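Local coordinates for citrate synthase (Metallosphaera sedula, PDB 6ABX), which catalyses the condensation of oxaloacetate with acetyl-CoA and water to give citrate and CoA, a step of the tricarboxylic acid cycle, at the interface of chains A and B. Sequence-based numbering; all coordinates share one arbitrary frame. Chains: chain A/B, Citrate synthase.

Contact 1 and contact 2 are two patches of the same two-fold interface, with the centres of their C-alpha atoms about 23 Å apart, and neither shares a residue with the other. Contact 1 docks the turn after helix 183-193 of chain B onto the loop that follows helix 198-209 of chain A; its centre lies about 12 Å from A:Asp307 of the active site. Contact 2 joins strand 11-15 of chain A to strand 353-356 of chain B. Each patch has its twin with the chains exchanged, so loops at the ends of the core helices and the terminal strands both tie the subunits together, as expected for the family's homodimer.

Contact 1: the interface of chains A and B. Residues chain A 183, 208, 211-214; chain B 193-196, 347, 349.
B:Thr194, in the turn just after helix 183-193, fills the tight part of this patch with both branches of its side chain. OG1 takes the crowded position between backbone N and carbonyl carbon (chi1 69°), from which B:Thr194 OG1 donates to A:Ala208 O at 3.0 Å, in the carbonyl plane and on a lone pair. CG2 of B:Thr194, beside the backbone N, turns to A:Ala183 and meets its CB at 3.7 Å. The backbone O of B:Thr194 instead accepts, from A:Leu213 N at 2.9 Å, nearly straight (161° at H) and from above the carbonyl plane. One residue is thus held through its hydroxyl, its methyl and its carbonyl, which should fix its rotation.

A:Leu213, the residue burying most surface here, has CG anti to the backbone N (chi1 -166°). Its CD2 rests against the bond that B:Asn347 ND2 donates to B:Ser193 O at 2.9 Å, lying 3.5 Å from B:Ser193 O and meeting B:Asn347 tip to tip. That bond ties the helix end to the 347-349 segment. B:Leu349 meets A:Leu213 CD2 with its CB at 4.0 Å and turns its CD2 to A:Leu213 O at 3.6 Å.

The A:Pro212 and B:Leu195 side chains cross at about a right angle, CD to CB 3.9 Å, as plain carbon packing. The patch loosens at its margins, where B:Asn347 hides little surface and B:Ser196 almost none.

In the fold, the chain B turn joins helices 183-193 and 198-209 and buttresses the Gly-Pro-Leu-His loop of chain A, where A:His214 is the family's catalytic histidine, so dimer packing borders the active site.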
ATOM      1  N   ALA A 183      -9.497  -2.334  -6.654  1.00 15.48           N
ATOM      2  CA  ALA A 183      -8.616  -2.779  -5.560  1.00 13.40           C
ATOM      3  C   ALA A 183      -7.485  -1.783  -5.289  1.00 12.48           C
ATOM      4  O   ALA A 183      -7.109  -1.599  -4.150  1.00 12.41           O
ATOM      5  CB  ALA A 183      -8.041  -4.129  -5.872  1.00 15.36           C
ATOM      6  N   ALA A 208      -0.790  -2.831  -5.099  1.00 11.71           N
ATOM      7  CA  ALA A 208      -2.022  -3.553  -5.480  1.00 13.03           C
ATOM      8  C   ALA A 208      -2.121  -3.750  -6.999  1.00 13.00           C
ATOM      9  O   ALA A 208      -2.475  -4.812  -7.500  1.00 14.01           O
ATOM     10  CB  ALA A 208      -3.250  -2.818  -4.975  1.00 13.37           C
ATOM     11  N   GLY A 211      -0.608  -6.763  -8.990  1.00 14.00           N
ATOM     12  CA  GLY A 211      -1.130  -8.083  -8.923  1.00 14.31           C
ATOM     13  C   GLY A 211      -1.949  -8.437 -10.151  1.00 15.78           C
ATOM     14  O   GLY A 211      -2.765  -7.637 -10.604  1.00 15.52           O
ATOM     15  N   PRO A 212      -1.785  -9.655 -10.711  1.00 15.88           N
ATOM     16  CA  PRO A 212      -2.459  -9.992 -11.972  1.00 18.55           C
ATOM     17  C   PRO A 212      -3.981 -10.053 -11.896  1.00 19.35           C
ATOM     18  O   PRO A 212      -4.593  -9.994 -12.953  1.00 21.14           O
ATOM     19  CB  PRO A 212      -1.867 -11.340 -12.376  1.00 18.43           C
ATOM     20  CG  PRO A 212      -1.432 -11.936 -11.057  1.00 19.75           C
ATOM     21  CD  PRO A 212      -0.951 -10.753 -10.209  1.00 16.65           C
ATOM     22  N   LEU A 213      -4.579 -10.169 -10.702  1.00 17.21           N
ATOM     23  CA  LEU A 213      -6.009 -10.235 -10.555  1.00 18.87           C
ATOM     24  C   LEU A 213      -6.655  -8.835 -10.435  1.00 19.47           C
ATOM     25  O   LEU A 213      -7.880  -8.719 -10.441  1.00 19.95           O
ATOM     26  CB  LEU A 213      -6.335 -11.119  -9.341  1.00 20.38           C
ATOM     27  CG  LEU A 213      -7.784 -11.589  -9.214  1.00 23.73           C
ATOM     28  CD1 LEU A 213      -8.191 -12.432 -10.435  1.00 25.12           C
ATOM     29  CD2 LEU A 213      -7.980 -12.378  -7.923  1.00 24.53           C
ATOM     30  N   HIS A 214      -5.846  -7.770 -10.350  1.00 17.36           N
ATOM     31  CA  HIS A 214      -6.404  -6.418 -10.209  1.00 17.21           C
ATOM     32  C   HIS A 214      -7.413  -6.179 -11.336  1.00 18.81           C
ATOM     33  O   HIS A 214      -8.500  -5.614 -11.130  1.00 18.75           O
ATOM     34  CB  HIS A 214      -5.292  -5.366 -10.256  1.00 13.99           C
ATOM     35  CG  HIS A 214      -5.810  -3.992 -10.082  1.00 14.35           C
ATOM     36  ND1 HIS A 214      -6.444  -3.311 -11.109  1.00 13.20           N
ATOM     37  CD2 HIS A 214      -5.795  -3.165  -9.018  1.00 15.18           C
ATOM     38  CE1 HIS A 214      -6.820  -2.121 -10.663  1.00 13.63           C
ATOM     39  NE2 HIS A 214      -6.420  -2.006  -9.390  1.00 14.18           N
TER
ATOM     40  N   SER B 193      -4.849  -9.608  -2.276  1.00 13.52           N
ATOM     41  CA  SER B 193      -6.064 -10.115  -2.909  1.00 13.73           C
ATOM     42  C   SER B 193      -5.971 -10.001  -4.435  1.00 13.77           C
ATOM     43  O   SER B 193      -6.675 -10.691  -5.166  1.00 14.05           O
ATOM     44  CB  SER B 193      -7.300  -9.428  -2.360  1.00 14.44           C
ATOM     45  OG  SER B 193      -7.539  -8.160  -2.985  1.00 12.40           O
ATOM     46  N   THR B 194      -5.053  -9.167  -4.926  1.00 12.93           N
ATOM     47  CA  THR B 194      -4.777  -9.011  -6.367  1.00 12.89           C
ATOM     48  C   THR B 194      -3.756 -10.044  -6.873  1.00 12.71           C
ATOM     49  O   THR B 194      -3.428 -10.021  -8.039  1.00 13.16           O
ATOM     50  CB  THR B 194      -4.251  -7.609  -6.718  1.00 13.54           C
ATOM     51  OG1 THR B 194      -2.937  -7.456  -6.162  1.00 12.72           O
ATOM     52  CG2 THR B 194      -5.143  -6.477  -6.245  1.00 14.22           C
ATOM     53  N   LEU B 195      -3.212 -10.852  -5.965  1.00 13.16           N
ATOM     54  CA  LEU B 195      -2.145 -11.807  -6.149  1.00 13.74           C
ATOM     55  C   LEU B 195      -0.810 -11.064  -6.368  1.00 14.06           C
ATOM     56  O   LEU B 195       0.146 -11.602  -6.912  1.00 14.67           O
ATOM     57  CB  LEU B 195      -2.491 -12.835  -7.238  1.00 15.48           C
ATOM     58  CG  LEU B 195      -3.735 -13.674  -6.949  1.00 16.97           C
ATOM     59  CD1 LEU B 195      -3.980 -14.677  -8.067  1.00 20.96           C
ATOM     60  CD2 LEU B 195      -3.659 -14.388  -5.616  1.00 17.21           C
ATOM     61  N   SER B 196      -0.709  -9.851  -5.803  1.00 11.76           N
ATOM     62  CA  SER B 196       0.597  -9.191  -5.714  1.00 11.56           C
ATOM     63  C   SER B 196       1.472  -9.980  -4.727  1.00 11.97           C
ATOM     64  O   SER B 196       1.005 -10.808  -3.945  1.00 13.57           O
ATOM     65  CB  SER B 196       0.427  -7.726  -5.339  1.00 11.49           C
ATOM     66  OG  SER B 196       1.655  -7.028  -5.504  1.00 12.91           O
ATOM     67  N   ASN B 347      -8.463 -17.258  -2.074  1.00 17.59           N
ATOM     68  CA  ASN B 347      -8.367 -15.829  -2.337  1.00 18.31           C
ATOM     69  C   ASN B 347      -9.663 -15.319  -2.956  1.00 18.11           C
ATOM     70  O   ASN B 347     -10.315 -16.054  -3.707  1.00 18.84           O
ATOM     71  CB  ASN B 347      -7.217 -15.487  -3.280  1.00 16.57           C
ATOM     72  CG  ASN B 347      -7.094 -14.001  -3.511  1.00 17.82           C
ATOM     73  OD1 ASN B 347      -7.007 -13.274  -2.543  1.00 15.83           O
ATOM     74  ND2 ASN B 347      -7.086 -13.572  -4.762  1.00 16.14           N
ATOM     75  N   LEU B 349     -10.577 -11.319  -4.735  1.00 16.13           N
ATOM     76  CA  LEU B 349     -10.250  -9.957  -4.984  1.00 15.65           C
ATOM     77  C   LEU B 349     -11.110  -9.064  -4.101  1.00 16.58           C
ATOM     78  O   LEU B 349     -12.326  -9.242  -4.034  1.00 15.49           O
ATOM     79  CB  LEU B 349     -10.482  -9.613  -6.468  1.00 16.14           C
ATOM     80  CG  LEU B 349     -10.116  -8.193  -6.870  1.00 15.85           C
ATOM     81  CD1 LEU B 349      -8.619  -7.958  -6.822  1.00 16.28           C
ATOM     82  CD2 LEU B 349     -10.633  -7.859  -8.281  1.00 16.23           C
TER

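Contact 2: the interface of chains A and B. Residues chain A 14-16, 180; chain B 3, 355-357.
Strand 11-15 of chain A and strand 353-356 of chain B run parallel edge to edge, A:Thr15 bracketing B:Tyr356 by giving its N to B:Ile355 O and taking B:Val357 N on its O, both at 2.8 Å. The first bond lies in the plane of the accepting carbonyl; the second is straighter (169° at H), but its donor stands above the carbonyl plane.

On one side of the paired strands lies A:Glu14, the residue with the most hidden surface in the patch. Its CG sits beside the backbone N (chi1 -75°), the chain is extended beyond it, and the carboxylate passes between two apolar groups. B:Leu3 crosses it at about a right angle with CD2 3.8 Å from A:Glu14 OE2, and B:Val357 crosses likewise, its CG1 3.9 Å from A:Glu14 CD. The carboxylate is thus flanked across this patch by methyl groups. The second methyl of B:Val357, CG2, takes the crowded position and approaches A:Thr15 O at 3.6 Å.

On the other side B:Tyr356, with CG anti to the backbone N (chi1 -171°), lays the CD1-CE1 flank of its ring beneath the chain A backbone. A:Thr15 O stands above the ring plane, just outboard of B:Tyr356 CD1 and 3.3 Å from it, and A:Ser16 CA is raised above the same side by CE1. A:Thr15 CG2, also in the crowded position, lies much nearer the ring plane beside CD1, the two side chains crossing obliquely. At the ring's far end a water bridges B:Tyr356 OH, the phenol hydroxyl, 3.0 Å away, to A:Ser16 O, 2.9 Å away.

In the fold, strand 353-356 follows the last long helices and precedes the C-terminal tail, which extends over the partner; its pairing with the N-terminal strand 11-15 makes a small intersubunit sheet on one face of the dimer, near the two-fold axis.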
ATOM      1  N   GLU A  14     -18.679   7.887  -0.801  1.00 13.74           N
ATOM      2  CA  GLU A  14     -19.436   8.611  -1.838  1.00 15.99           C
ATOM      3  C   GLU A  14     -18.426   9.325  -2.735  1.00 13.69           C
ATOM      4  O   GLU A  14     -17.483   9.902  -2.229  1.00 15.53           O
ATOM      5  CB  GLU A  14     -20.385   9.614  -1.194  1.00 18.80           C
ATOM      6  CG  GLU A  14     -21.599   8.952  -0.583  1.00 22.42           C
ATOM      7  CD  GLU A  14     -22.572   9.903   0.115  1.00 25.93           C
ATOM      8  OE1 GLU A  14     -22.346  11.149   0.074  1.00 32.31           O
ATOM      9  OE2 GLU A  14     -23.564   9.388   0.677  1.00 30.30           O
ATOM     10  N   THR A  15     -18.785   9.469  -4.015  1.00 14.34           N
ATOM     11  CA  THR A  15     -17.867  10.105  -4.940  1.00 13.06           C
ATOM     12  C   THR A  15     -18.634  10.977  -5.911  1.00 13.34           C
ATOM     13  O   THR A  15     -19.696  10.567  -6.381  1.00 13.86           O
ATOM     14  CB  THR A  15     -16.952   9.106  -5.666  1.00 13.98           C
ATOM     15  OG1 THR A  15     -15.881   9.815  -6.273  1.00 13.12           O
ATOM     16  CG2 THR A  15     -17.619   8.261  -6.722  1.00 16.35           C
ATOM     17  N   SER A  16     -17.946  12.011  -6.396  1.00 14.47           N
ATOM     18  CA  SER A  16     -18.429  12.791  -7.539  1.00 15.82           C
ATOM     19  C   SER A  16     -17.383  12.759  -8.674  1.00 15.59           C
ATOM     20  O   SER A  16     -17.541  13.440  -9.665  1.00 15.16           O
ATOM     21  CB  SER A  16     -18.721  14.186  -7.113  1.00 18.31           C
ATOM     22  OG  SER A  16     -17.530  14.854  -6.784  1.00 24.39           O
ATOM     23  N   GLU A 180     -13.189   4.690 -10.588  1.00 16.07           N
ATOM     24  CA  GLU A 180     -14.000   4.574  -9.362  1.00 20.34           C
ATOM     25  C   GLU A 180     -13.218   3.598  -8.432  1.00 20.03           C
ATOM     26  O   GLU A 180     -11.977   3.698  -8.201  1.00 18.58           O
ATOM     27  CB  GLU A 180     -15.446   4.269  -9.830  1.00 22.42           C
ATOM     28  CG  GLU A 180     -16.585   4.937  -9.010  1.00 27.80           C
ATOM     29  CD  GLU A 180     -18.069   4.788  -9.399  1.00 31.25           C
ATOM     30  OE1 GLU A 180     -18.376   4.339 -10.531  1.00 27.98           O
ATOM     31  OE2 GLU A 180     -18.987   5.167  -8.555  1.00 30.58           O
TER
ATOM     32  N   LEU B   3     -24.307   3.475   2.559  1.00 21.18           N
ATOM     33  CA  LEU B   3     -22.885   3.815   2.631  1.00 20.58           C
ATOM     34  C   LEU B   3     -22.307   3.108   3.879  1.00 21.90           C
ATOM     35  O   LEU B   3     -22.785   3.396   4.977  1.00 20.33           O
ATOM     36  CB  LEU B   3     -22.770   5.339   2.715  1.00 18.71           C
ATOM     37  CG  LEU B   3     -21.353   5.848   2.884  1.00 20.08           C
ATOM     38  CD1 LEU B   3     -20.476   5.316   1.732  1.00 21.64           C
ATOM     39  CD2 LEU B   3     -21.334   7.363   3.051  1.00 20.29           C
ATOM     40  N   ILE B 355     -20.700   5.071  -3.939  1.00 16.78           N
ATOM     41  CA  ILE B 355     -22.033   5.620  -4.269  1.00 18.31           C
ATOM     42  C   ILE B 355     -21.791   6.958  -4.967  1.00 15.63           C
ATOM     43  O   ILE B 355     -21.071   7.829  -4.424  1.00 16.33           O
ATOM     44  CB  ILE B 355     -22.894   5.727  -3.004  1.00 20.34           C
ATOM     45  CG1 ILE B 355     -23.247   4.333  -2.485  1.00 23.62           C
ATOM     46  CG2 ILE B 355     -24.133   6.588  -3.241  1.00 21.06           C
ATOM     47  CD1 ILE B 355     -23.725   4.366  -1.079  1.00 25.11           C
ATOM     48  N   TYR B 356     -22.346   7.096  -6.174  1.00 16.96           N
ATOM     49  CA  TYR B 356     -22.072   8.267  -6.990  1.00 17.22           C
ATOM     50  C   TYR B 356     -23.037   9.388  -6.627  1.00 17.37           C
ATOM     51  O   TYR B 356     -24.226   9.149  -6.592  1.00 18.81           O
ATOM     52  CB  TYR B 356     -22.262   7.986  -8.471  1.00 17.05           C
ATOM     53  CG  TYR B 356     -21.775   9.126  -9.323  1.00 16.52           C
ATOM     54  CD1 TYR B 356     -20.434   9.432  -9.376  1.00 15.30           C
ATOM     55  CD2 TYR B 356     -22.641   9.931 -10.036  1.00 15.60           C
ATOM     56  CE1 TYR B 356     -19.969  10.476 -10.126  1.00 15.35           C
ATOM     57  CE2 TYR B 356     -22.194  11.009 -10.759  1.00 15.53           C
ATOM     58  CZ  TYR B 356     -20.842  11.270 -10.845  1.00 16.75           C
ATOM     59  OH  TYR B 356     -20.411  12.348 -11.550  1.00 15.90           O
ATOM     60  N   VAL B 357     -22.511  10.568  -6.303  1.00 17.45           N
ATOM     61  CA  VAL B 357     -23.362  11.692  -5.901  1.00 21.41           C
ATOM     62  C   VAL B 357     -23.095  12.937  -6.752  1.00 22.05           C
ATOM     63  O   VAL B 357     -23.490  14.026  -6.379  1.00 22.86           O
ATOM     64  CB  VAL B 357     -23.165  12.016  -4.412  1.00 22.77           C
ATOM     65  CG1 VAL B 357     -23.637  10.847  -3.559  1.00 24.12           C
ATOM     66  CG2 VAL B 357     -21.733  12.386  -4.092  1.00 22.20           C
TER
HETATM   67  O   HOH W   1     -19.583  15.141 -10.843  1.00 20.52           O